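Long-range contacts in PlaB phospholipase (Legionella pneumophila, PDB 6ZTI), which is a virulence-associated phospholipase of the alpha/beta hydrolase class, its activity controlled by tetramerization that depends on NAD(H): residues 33-38 and 275-280; 337-342 and 396-401; 429-434 and 459-464. All blocks are in the same frame, centred on the assembly; numbering follows the deposited sequence.

Interaction 1 of 3, residues 33-38 and 275-280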
loop_
_atom_site.group_PDB
_atom_site.type_symbol
_atom_site.label_atom_id
_atom_site.label_comp_id
_atom_site.label_asym_id
_atom_site.label_seq_id
_atom_site.Cartn_x
_atom_site.Cartn_y
_atom_site.Cartn_z
ATOM N N GLY B 33 -0.460 -17.979 37.847
ATOM C CA GLY B 33 -0.212 -19.219 38.551
ATOM C C GLY B 33 -0.824 -19.125 39.935
ATOM O O GLY B 33 -1.812 -18.430 40.154
ATOM N N GLU B 34 -0.211 -19.823 40.891
ATOM C CA GLU B 34 -0.600 -19.721 42.289
ATOM C C GLU B 34 0.357 -18.852 43.102
ATOM O O GLU B 34 0.304 -18.873 44.338
ATOM C CB GLU B 34 -0.728 -21.124 42.898
ATOM C CG GLU B 34 -1.795 -21.978 42.209
ATOM C CD GLU B 34 -2.075 -23.309 42.909
ATOM O OE1 GLU B 34 -1.138 -23.939 43.451
ATOM O OE2 GLU B 34 -3.255 -23.726 42.917
ATOM N N LEU B 35 1.189 -18.048 42.439
ATOM C CA LEU B 35 2.137 -17.209 43.167
ATOM C C LEU B 35 1.473 -16.183 44.079
ATOM O O LEU B 35 2.006 -15.946 45.178
ATOM C CB LEU B 35 3.071 -16.502 42.175
ATOM C CG LEU B 35 4.088 -15.562 42.824
ATOM C CD1 LEU B 35 4.945 -16.352 43.804
ATOM C CD2 LEU B 35 4.937 -14.846 41.801
ATOM N N PRO B 36 0.355 -15.543 43.710
ATOM C CA PRO B 36 -0.300 -14.625 44.665
ATOM C C PRO B 36 -0.717 -15.295 45.964
ATOM O O PRO B 36 -0.429 -14.775 47.051
ATOM C CB PRO B 36 -1.506 -14.104 43.868
ATOM C CG PRO B 36 -1.093 -14.241 42.432
ATOM C CD PRO B 36 -0.285 -15.508 42.385
ATOM N N GLN B 37 -1.402 -16.438 45.883
ATOM C CA GLN B 37 -1.766 -17.175 47.093
ATOM C C GLN B 37 -0.530 -17.583 47.888
ATOM O O GLN B 37 -0.552 -17.583 49.125
ATOM C CB GLN B 37 -2.598 -18.406 46.719
ATOM C CG GLN B 37 -4.021 -18.063 46.261
ATOM C CD GLN B 37 -4.542 -18.937 45.113
ATOM O OE1 GLN B 37 -3.781 -19.634 44.434
ATOM N NE2 GLN B 37 -5.854 -18.887 44.891
ATOM N N TRP B 38 0.564 -17.928 47.201
ATOM C CA TRP B 38 1.770 -18.347 47.910
ATOM C C TRP B 38 2.417 -17.182 48.650
ATOM O O TRP B 38 2.872 -17.346 49.790
ATOM C CB TRP B 38 2.760 -18.981 46.939
ATOM C CG TRP B 38 3.984 -19.545 47.608
ATOM C CD1 TRP B 38 4.071 -20.713 48.296
ATOM C CD2 TRP B 38 5.298 -18.961 47.643
ATOM N NE1 TRP B 38 5.354 -20.898 48.764
ATOM C CE2 TRP B 38 6.123 -19.834 48.375
ATOM C CE3 TRP B 38 5.848 -17.785 47.131
ATOM C CZ2 TRP B 38 7.465 -19.570 48.606
ATOM C CZ3 TRP B 38 7.183 -17.526 47.362
ATOM C CH2 TRP B 38 7.977 -18.415 48.090
ATOM N N ARG B 275 3.607 -18.776 35.166
ATOM C CA ARG B 275 2.436 -19.637 35.026
ATOM C C ARG B 275 2.628 -20.995 35.697
ATOM O O ARG B 275 1.653 -21.591 36.170
ATOM C CB ARG B 275 2.110 -19.837 33.545
ATOM C CG ARG B 275 0.824 -20.625 33.297
ATOM C CD ARG B 275 -0.413 -19.817 33.671
ATOM N NE ARG B 275 -1.661 -20.503 33.343
ATOM C CZ ARG B 275 -2.289 -21.346 34.156
ATOM N NH1 ARG B 275 -1.784 -21.626 35.353
ATOM N NH2 ARG B 275 -3.424 -21.912 33.765
ATOM N N SER B 276 3.860 -21.503 35.746
ATOM C CA SER B 276 4.119 -22.845 36.255
ATOM C C SER B 276 4.206 -22.920 37.782
ATOM O O SER B 276 4.336 -24.028 38.322
ATOM C CB SER B 276 5.412 -23.389 35.638
ATOM O OG SER B 276 6.561 -22.737 36.147
ATOM N N ILE B 277 4.091 -21.795 38.484
ATOM C CA ILE B 277 4.226 -21.766 39.938
ATOM C C ILE B 277 2.966 -22.333 40.577
ATOM O O ILE B 277 1.855 -21.858 40.314
ATOM C CB ILE B 277 4.483 -20.333 40.428
ATOM C CG1 ILE B 277 5.780 -19.790 39.836
ATOM C CG2 ILE B 277 4.536 -20.280 41.942
ATOM C CD1 ILE B 277 6.065 -18.360 40.216
ATOM N N THR B 278 3.137 -23.322 41.452
ATOM C CA THR B 278 2.039 -23.863 42.241
ATOM C C THR B 278 2.403 -23.795 43.717
ATOM O O THR B 278 3.576 -23.657 44.080
ATOM C CB THR B 278 1.711 -25.318 41.862
ATOM O OG1 THR B 278 2.769 -26.181 42.297
ATOM C CG2 THR B 278 1.528 -25.450 40.362
ATOM N N MET B 279 1.381 -23.907 44.573
ATOM C CA MET B 279 1.639 -23.965 46.006
ATOM C C MET B 279 2.583 -25.109 46.340
ATOM O O MET B 279 3.378 -25.008 47.283
ATOM C CB MET B 279 0.331 -24.127 46.785
ATOM C CG MET B 279 -0.554 -22.883 46.826
ATOM S SD MET B 279 0.267 -21.467 47.572
ATOM C CE MET B 279 0.607 -22.075 49.225
ATOM N N ALA B 280 2.528 -26.194 45.564
ATOM C CA ALA B 280 3.286 -27.388 45.912
ATOM C C ALA B 280 4.740 -27.288 45.475
ATOM O O ALA B 280 5.625 -27.832 46.147
ATOM C CB ALA B 280 2.624 -28.619 45.292
#
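G33 runs so close to the backbone of R275 and I277 that its CA lies 3.8 Å from I277 O. With positive phi, and with the position of a beta carbon already taken up by that oxygen, the site suits glycine. E34 follows at the N-cap of a helix and is held at both ends: its N donates a nearly straight bond of 3.0 Å to I277 O, and its OE1 accepts from M279 N at 2.8 Å through the anti lone pair. CG lies beside the backbone N (chi1 -61°), and the chain beyond it is extended to the carboxylate. A glutamate is long enough to bring a carboxylate oxygen to an N-H on the facing loop, while E34 O takes W38 N in the first helical turn. L35 meets I277 obliquely, its CB and CD2 both 4.0 Å from I277 CD1. Next, W38 receives the flexible M279, which bends at chi2, bringing SD to 3.6 Å from W38 CB, and again at chi3, which lays CE near W38 CD1. The sulfur lies at the edge of the five-membered ring, in its plane, a Met-aromatic contact. The first turn of helix 35-44 is tied to the loop that leads into helix 286-296, whose I291 and A288 pack on L35 and W38, while F20 of strand 16-21 touches L35 and P36.

Interaction 2 of 3, residues 337-342 and 396-401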
loop_
_atom_site.group_PDB
_atom_site.type_symbol
_atom_site.label_atom_id
_atom_site.label_comp_id
_atom_site.label_asym_id
_atom_site.label_seq_id
_atom_site.Cartn_x
_atom_site.Cartn_y
_atom_site.Cartn_z
ATOM N N THR B 337 22.741 -23.144 22.840
ATOM C CA THR B 337 22.309 -21.818 23.258
ATOM C C THR B 337 23.538 -21.105 23.794
ATOM O O THR B 337 24.113 -21.540 24.792
ATOM C CB THR B 337 21.225 -21.914 24.343
ATOM O OG1 THR B 337 20.152 -22.757 23.891
ATOM C CG2 THR B 337 20.679 -20.545 24.685
ATOM N N ASN B 338 23.954 -20.026 23.131
ATOM C CA ASN B 338 25.077 -19.243 23.633
ATOM C C ASN B 338 24.525 -18.028 24.367
ATOM O O ASN B 338 23.472 -18.121 24.998
ATOM C CB ASN B 338 26.016 -18.851 22.491
ATOM C CG ASN B 338 26.772 -20.047 21.926
ATOM O OD1 ASN B 338 27.261 -20.889 22.673
ATOM N ND2 ASN B 338 26.836 -20.142 20.607
ATOM N N ARG B 339 25.229 -16.900 24.309
ATOM C CA ARG B 339 24.743 -15.621 24.802
ATOM C C ARG B 339 24.728 -14.655 23.630
ATOM O O ARG B 339 25.572 -14.748 22.734
ATOM C CB ARG B 339 25.612 -15.114 25.950
ATOM C CG ARG B 339 25.906 -16.190 26.966
ATOM C CD ARG B 339 26.838 -15.733 28.035
ATOM N NE ARG B 339 28.119 -15.299 27.499
ATOM C CZ ARG B 339 29.028 -14.644 28.205
ATOM N NH1 ARG B 339 28.802 -14.366 29.483
ATOM N NH2 ARG B 339 30.162 -14.272 27.632
ATOM N N TYR B 340 23.739 -13.756 23.612
ATOM C CA TYR B 340 23.442 -12.964 22.426
ATOM C C TYR B 340 23.349 -11.473 22.740
ATOM O O TYR B 340 23.064 -11.073 23.870
ATOM C CB TYR B 340 22.128 -13.481 21.771
ATOM C CG TYR B 340 22.187 -14.979 21.497
ATOM C CD1 TYR B 340 21.890 -15.889 22.485
ATOM C CD2 TYR B 340 22.585 -15.475 20.258
ATOM C CE1 TYR B 340 21.966 -17.248 22.256
ATOM C CE2 TYR B 340 22.671 -16.826 20.026
ATOM C CZ TYR B 340 22.354 -17.707 21.032
ATOM O OH TYR B 340 22.422 -19.057 20.840
ATOM N N SER B 341 23.623 -10.652 21.717
ATOM C CA SER B 341 23.532 -9.199 21.783
ATOM C C SER B 341 22.541 -8.719 20.731
ATOM O O SER B 341 22.463 -9.285 19.637
ATOM C CB SER B 341 24.888 -8.539 21.554
ATOM O OG SER B 341 25.874 -9.056 22.435
ATOM N N MET B 342 21.778 -7.681 21.064
ATOM C CA MET B 342 20.819 -7.092 20.145
ATOM C C MET B 342 21.215 -5.647 19.893
ATOM O O MET B 342 21.564 -4.913 20.825
ATOM C CB MET B 342 19.401 -7.187 20.701
ATOM C CG MET B 342 18.345 -6.893 19.686
ATOM S SD MET B 342 16.727 -7.478 20.167
ATOM C CE MET B 342 16.060 -5.991 20.887
ATOM N N ASP B 396 25.173 -13.495 17.882
ATOM C CA ASP B 396 25.749 -14.425 18.843
ATOM C C ASP B 396 27.001 -13.778 19.413
ATOM O O ASP B 396 28.018 -13.650 18.726
ATOM C CB ASP B 396 26.053 -15.763 18.175
ATOM C CG ASP B 396 26.498 -16.830 19.155
ATOM O OD1 ASP B 396 27.268 -16.511 20.086
ATOM O OD2 ASP B 396 26.080 -17.999 18.993
ATOM N N TYR B 397 26.932 -13.364 20.671
ATOM C CA TYR B 397 28.056 -12.647 21.250
ATOM C C TYR B 397 29.266 -13.553 21.426
ATOM O O TYR B 397 30.406 -13.120 21.239
ATOM C CB TYR B 397 27.668 -12.044 22.591
ATOM C CG TYR B 397 28.849 -11.380 23.257
ATOM C CD1 TYR B 397 29.702 -12.104 24.076
ATOM C CD2 TYR B 397 29.136 -10.036 23.031
ATOM C CE1 TYR B 397 30.792 -11.506 24.675
ATOM C CE2 TYR B 397 30.225 -9.429 23.625
ATOM C CZ TYR B 397 31.054 -10.175 24.442
ATOM O OH TYR B 397 32.143 -9.594 25.053
ATOM N N ASP B 398 29.051 -14.793 21.832
ATOM C CA ASP B 398 30.195 -15.653 22.100
ATOM C C ASP B 398 30.928 -16.016 20.818
ATOM O O ASP B 398 32.147 -16.180 20.834
ATOM C CB ASP B 398 29.737 -16.904 22.851
ATOM C CG ASP B 398 29.241 -16.582 24.250
ATOM O OD1 ASP B 398 29.924 -15.823 24.972
ATOM O OD2 ASP B 398 28.157 -17.068 24.619
ATOM N N ILE B 399 30.214 -16.123 19.700
ATOM C CA ILE B 399 30.880 -16.393 18.433
ATOM C C ILE B 399 31.620 -15.151 17.956
ATOM O O ILE B 399 32.733 -15.238 17.423
ATOM C CB ILE B 399 29.852 -16.888 17.399
ATOM C CG1 ILE B 399 29.401 -18.308 17.756
ATOM C CG2 ILE B 399 30.428 -16.800 15.983
ATOM C CD1 ILE B 399 28.318 -18.897 16.868
ATOM N N MET B 400 31.011 -13.977 18.133
ATOM C CA MET B 400 31.666 -12.724 17.766
ATOM C C MET B 400 32.944 -12.520 18.560
ATOM O O MET B 400 34.010 -12.261 17.993
ATOM C CB MET B 400 30.727 -11.549 18.020
ATOM C CG MET B 400 29.467 -11.602 17.233
ATOM S SD MET B 400 29.202 -10.094 16.335
ATOM C CE MET B 400 30.630 -10.142 15.261
ATOM N N GLU B 401 32.843 -12.593 19.888
ATOM C CA GLU B 401 33.998 -12.348 20.742
ATOM C C GLU B 401 35.119 -13.331 20.434
ATOM O O GLU B 401 36.276 -12.937 20.258
ATOM C CB GLU B 401 33.580 -12.444 22.213
ATOM C CG GLU B 401 34.591 -11.867 23.202
ATOM C CD GLU B 401 35.697 -12.840 23.588
ATOM O OE1 GLU B 401 35.507 -14.072 23.458
ATOM O OE2 GLU B 401 36.762 -12.359 24.037
#
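N338 and D396 are joined by a bond of 2.8 Å from ND2 to OD2, in the amide plane of N338 and on the syn lone pair of the carboxylate. D396 can reach it because its CG lies anti to the backbone N (chi1 -173°). Its OD1 is met from above the carboxylate plane by I399 N at 3.0 Å, a capping bond. D396 therefore ends strand 390-396, in an antiparallel non-hydrogen-bonded pair with Y340, and N-caps helix 397-404, roles that suit a short carboxylate. The I399 side chain is about 4 Å from G376, which binds NAD(+). The Y340 ring lies obliquely to D396, Y340 CD2 being 3.6 Å from D396 CA, and Y340 OH accepts N338 N. In the first helical turn, D398 faces R339 with carboxylate and guanidinium nearly coplanar, 8° apart. The arginine bends at chi3 and comes side-on, NE and NH2 each 3.1 Å from D398 OD1 in a salt bridge, while OD2 accepts R339 N at 2.9 Å. Alongside the arginine, pointing the same way, runs the Y397 side chain. Y397 N bonds R339 O at 2.8 Å, and Y397 CD2 lies 3.5 Å from S341 OG, whose hydrogen-bond partner is H448 O.

Interaction 3 of 3, residues 429-434 and 459-464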
loop_
_atom_site.group_PDB
_atom_site.type_symbol
_atom_site.label_atom_id
_atom_site.label_comp_id
_atom_site.label_asym_id
_atom_site.label_seq_id
_atom_site.Cartn_x
_atom_site.Cartn_y
_atom_site.Cartn_z
ATOM N N ALA B 429 20.887 16.372 -3.485
ATOM C CA ALA B 429 20.930 16.159 -2.042
ATOM C C ALA B 429 21.345 14.710 -1.810
ATOM O O ALA B 429 20.698 13.790 -2.320
ATOM C CB ALA B 429 19.571 16.454 -1.404
ATOM N N TYR B 430 22.422 14.500 -1.056
ATOM C CA TYR B 430 23.015 13.173 -0.953
ATOM C C TYR B 430 23.767 13.054 0.369
ATOM O O TYR B 430 23.909 14.024 1.119
ATOM C CB TYR B 430 23.950 12.896 -2.135
ATOM C CG TYR B 430 25.105 13.842 -2.169
ATOM C CD1 TYR B 430 24.953 15.125 -2.667
ATOM C CD2 TYR B 430 26.340 13.473 -1.671
ATOM C CE1 TYR B 430 26.009 16.015 -2.683
ATOM C CE2 TYR B 430 27.404 14.356 -1.684
ATOM C CZ TYR B 430 27.232 15.623 -2.192
ATOM O OH TYR B 430 28.297 16.502 -2.203
ATOM N N TYR B 431 24.287 11.857 0.624
ATOM C CA TYR B 431 24.924 11.509 1.886
ATOM C C TYR B 431 26.274 10.865 1.629
ATOM O O TYR B 431 26.425 10.063 0.705
ATOM C CB TYR B 431 24.053 10.536 2.706
ATOM C CG TYR B 431 22.717 11.100 3.073
ATOM C CD1 TYR B 431 22.572 11.916 4.184
ATOM C CD2 TYR B 431 21.604 10.835 2.304
ATOM C CE1 TYR B 431 21.345 12.460 4.517
ATOM C CE2 TYR B 431 20.387 11.368 2.622
ATOM C CZ TYR B 431 20.260 12.182 3.728
ATOM O OH TYR B 431 19.026 12.707 4.042
ATOM N N ARG B 432 27.241 11.205 2.472
ATOM C CA ARG B 432 28.564 10.603 2.437
ATOM C C ARG B 432 28.591 9.398 3.365
ATOM O O ARG B 432 28.010 9.428 4.449
ATOM C CB ARG B 432 29.627 11.614 2.867
ATOM C CG ARG B 432 31.029 11.230 2.504
ATOM C CD ARG B 432 32.022 12.310 2.905
ATOM N NE ARG B 432 32.417 13.153 1.779
ATOM C CZ ARG B 432 33.160 14.251 1.892
ATOM N NH1 ARG B 432 33.587 14.653 3.085
ATOM N NH2 ARG B 432 33.472 14.953 0.810
ATOM N N LEU B 433 29.273 8.343 2.931
ATOM C CA LEU B 433 29.425 7.128 3.730
ATOM C C LEU B 433 29.976 7.439 5.118
ATOM O O LEU B 433 30.783 8.347 5.295
ATOM C CB LEU B 433 30.344 6.180 2.957
ATOM C CG LEU B 433 30.879 4.868 3.486
ATOM C CD1 LEU B 433 31.449 4.093 2.292
ATOM C CD2 LEU B 433 31.942 5.097 4.527
ATOM N N LEU B 434 29.525 6.687 6.120
ATOM C CA LEU B 434 30.049 6.798 7.476
ATOM C C LEU B 434 30.702 5.482 7.867
ATOM O O LEU B 434 30.141 4.412 7.622
ATOM C CB LEU B 434 28.951 7.161 8.472
ATOM C CG LEU B 434 29.365 7.262 9.934
ATOM C CD1 LEU B 434 28.546 8.317 10.640
ATOM C CD2 LEU B 434 29.219 5.953 10.650
ATOM N N LEU B 459 23.682 11.180 9.925
ATOM C CA LEU B 459 24.482 11.595 8.779
ATOM C C LEU B 459 24.218 13.052 8.428
ATOM O O LEU B 459 23.147 13.594 8.713
ATOM C CB LEU B 459 24.167 10.721 7.562
ATOM C CG LEU B 459 24.325 9.206 7.706
ATOM C CD1 LEU B 459 24.145 8.536 6.379
ATOM C CD2 LEU B 459 25.684 8.867 8.277
ATOM N N GLN B 460 25.208 13.681 7.795
ATOM C CA GLN B 460 25.061 15.047 7.310
ATOM C C GLN B 460 24.388 15.018 5.944
ATOM O O GLN B 460 24.817 14.288 5.045
ATOM C CB GLN B 460 26.414 15.743 7.197
ATOM C CG GLN B 460 27.033 16.169 8.514
ATOM C CD GLN B 460 28.353 16.880 8.318
ATOM O OE1 GLN B 460 29.143 16.518 7.443
ATOM N NE2 GLN B 460 28.600 17.904 9.126
ATOM N N ARG B 461 23.327 15.797 5.796
ATOM C CA ARG B 461 22.667 15.943 4.505
ATOM C C ARG B 461 23.456 16.969 3.697
ATOM O O ARG B 461 23.557 18.138 4.082
ATOM C CB ARG B 461 21.215 16.349 4.697
ATOM C CG ARG B 461 20.408 16.391 3.405
ATOM C CD ARG B 461 18.959 16.686 3.697
ATOM N NE ARG B 461 18.165 16.875 2.487
ATOM C CZ ARG B 461 17.641 15.884 1.770
ATOM N NH1 ARG B 461 17.834 14.619 2.112
ATOM N NH2 ARG B 461 16.921 16.160 0.696
ATOM N N ARG B 462 24.069 16.520 2.612
ATOM C CA ARG B 462 24.869 17.389 1.764
ATOM C C ARG B 462 23.992 17.892 0.628
ATOM O O ARG B 462 23.316 17.100 -0.029
ATOM C CB ARG B 462 26.074 16.627 1.220
ATOM C CG ARG B 462 26.934 15.978 2.311
ATOM C CD ARG B 462 28.056 15.157 1.714
ATOM N NE ARG B 462 28.984 15.971 0.931
ATOM C CZ ARG B 462 30.073 16.555 1.423
ATOM N NH1 ARG B 462 30.387 16.427 2.709
ATOM N NH2 ARG B 462 30.851 17.271 0.626
ATOM N N VAL B 463 24.006 19.201 0.396
ATOM C CA VAL B 463 23.204 19.824 -0.655
ATOM C C VAL B 463 24.155 20.580 -1.571
ATOM O O VAL B 463 24.883 21.477 -1.124
ATOM C CB VAL B 463 22.131 20.760 -0.082
ATOM C CG1 VAL B 463 21.290 21.373 -1.200
ATOM C CG2 VAL B 463 21.246 20.010 0.903
ATOM N N ASP B 464 24.164 20.201 -2.844
ATOM C CA ASP B 464 25.028 20.847 -3.816
ATOM C C ASP B 464 24.576 22.278 -4.090
ATOM O O ASP B 464 23.380 22.592 -4.111
ATOM C CB ASP B 464 25.041 20.048 -5.112
ATOM C CG ASP B 464 26.194 20.425 -6.010
ATOM O OD1 ASP B 464 26.128 21.492 -6.666
ATOM O OD2 ASP B 464 27.171 19.650 -6.044
HETATM O O HOH W 1 27.423 18.551 -3.858
HETATM O O HOH W 2 26.995 12.925 4.558
#
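Y431 OH is shared by R461, whose NH1 donates to it at 3.0 Å in the guanidinium plane, and by D349, whose OD2 binds it from outside the two strands. R461 reaches across because its chain is extended from CG to NE. A429, small enough to fit beneath, sets CB against the face of the guanidinium 3.4 Å from NH2, and that same nitrogen makes a salt bridge to D71 of the second subunit. The other side of the strand pair carries Y430 and R462. R462 CB lies over a face of the Y430 ring, 3.9 Å from its centroid, in a CH-pi contact. R462 NE makes a weak bond to Y430 OH, which a water also links to D464 OD2. Farther out, the guanidiniums of R462 and R432 stack, their centres 3.9 Å apart and planes at 24°. D240 O accepts from R462 NH1, and weakly from R432 NH1, which probably eases the repulsion of like charges. Between the backbones, Y430 N bonds R462 O and R462 N bonds Y430 O, both at 2.9 Å; farther along, where the strands become irregular, direct bonding gives way to a water between R432 N and Q460 O. Beyond it L459 CD2 packs on L434 CB at 3.7 Å. Paired strands joined through residues 440-451 make this the open end of an antiparallel beta-hairpin with a long connection.

In the fold
The three contacts follow one another along the chain without touching. Interaction 1 belongs to the part built on the parallel sheet, as expected of an alpha/beta hydrolase; interactions 2 and 3 both reach the mixed sheet, where strands 340-349 and 452-463 are neighbours. Centre to centre, interaction 1 lies about 33 Å from interaction 2 and about 58 Å from interaction 3, on the opposite side of the chain's centre, and interactions 2 and 3 are about 34 Å apart. Interaction 2 is nearest the dinucleotide: the I399 side chain is about 7 Å from a bound thio-NAD, against about 12 Å for L459. Interactions 1 and 3 each meet another subunit, through Q37 and R461 respectively.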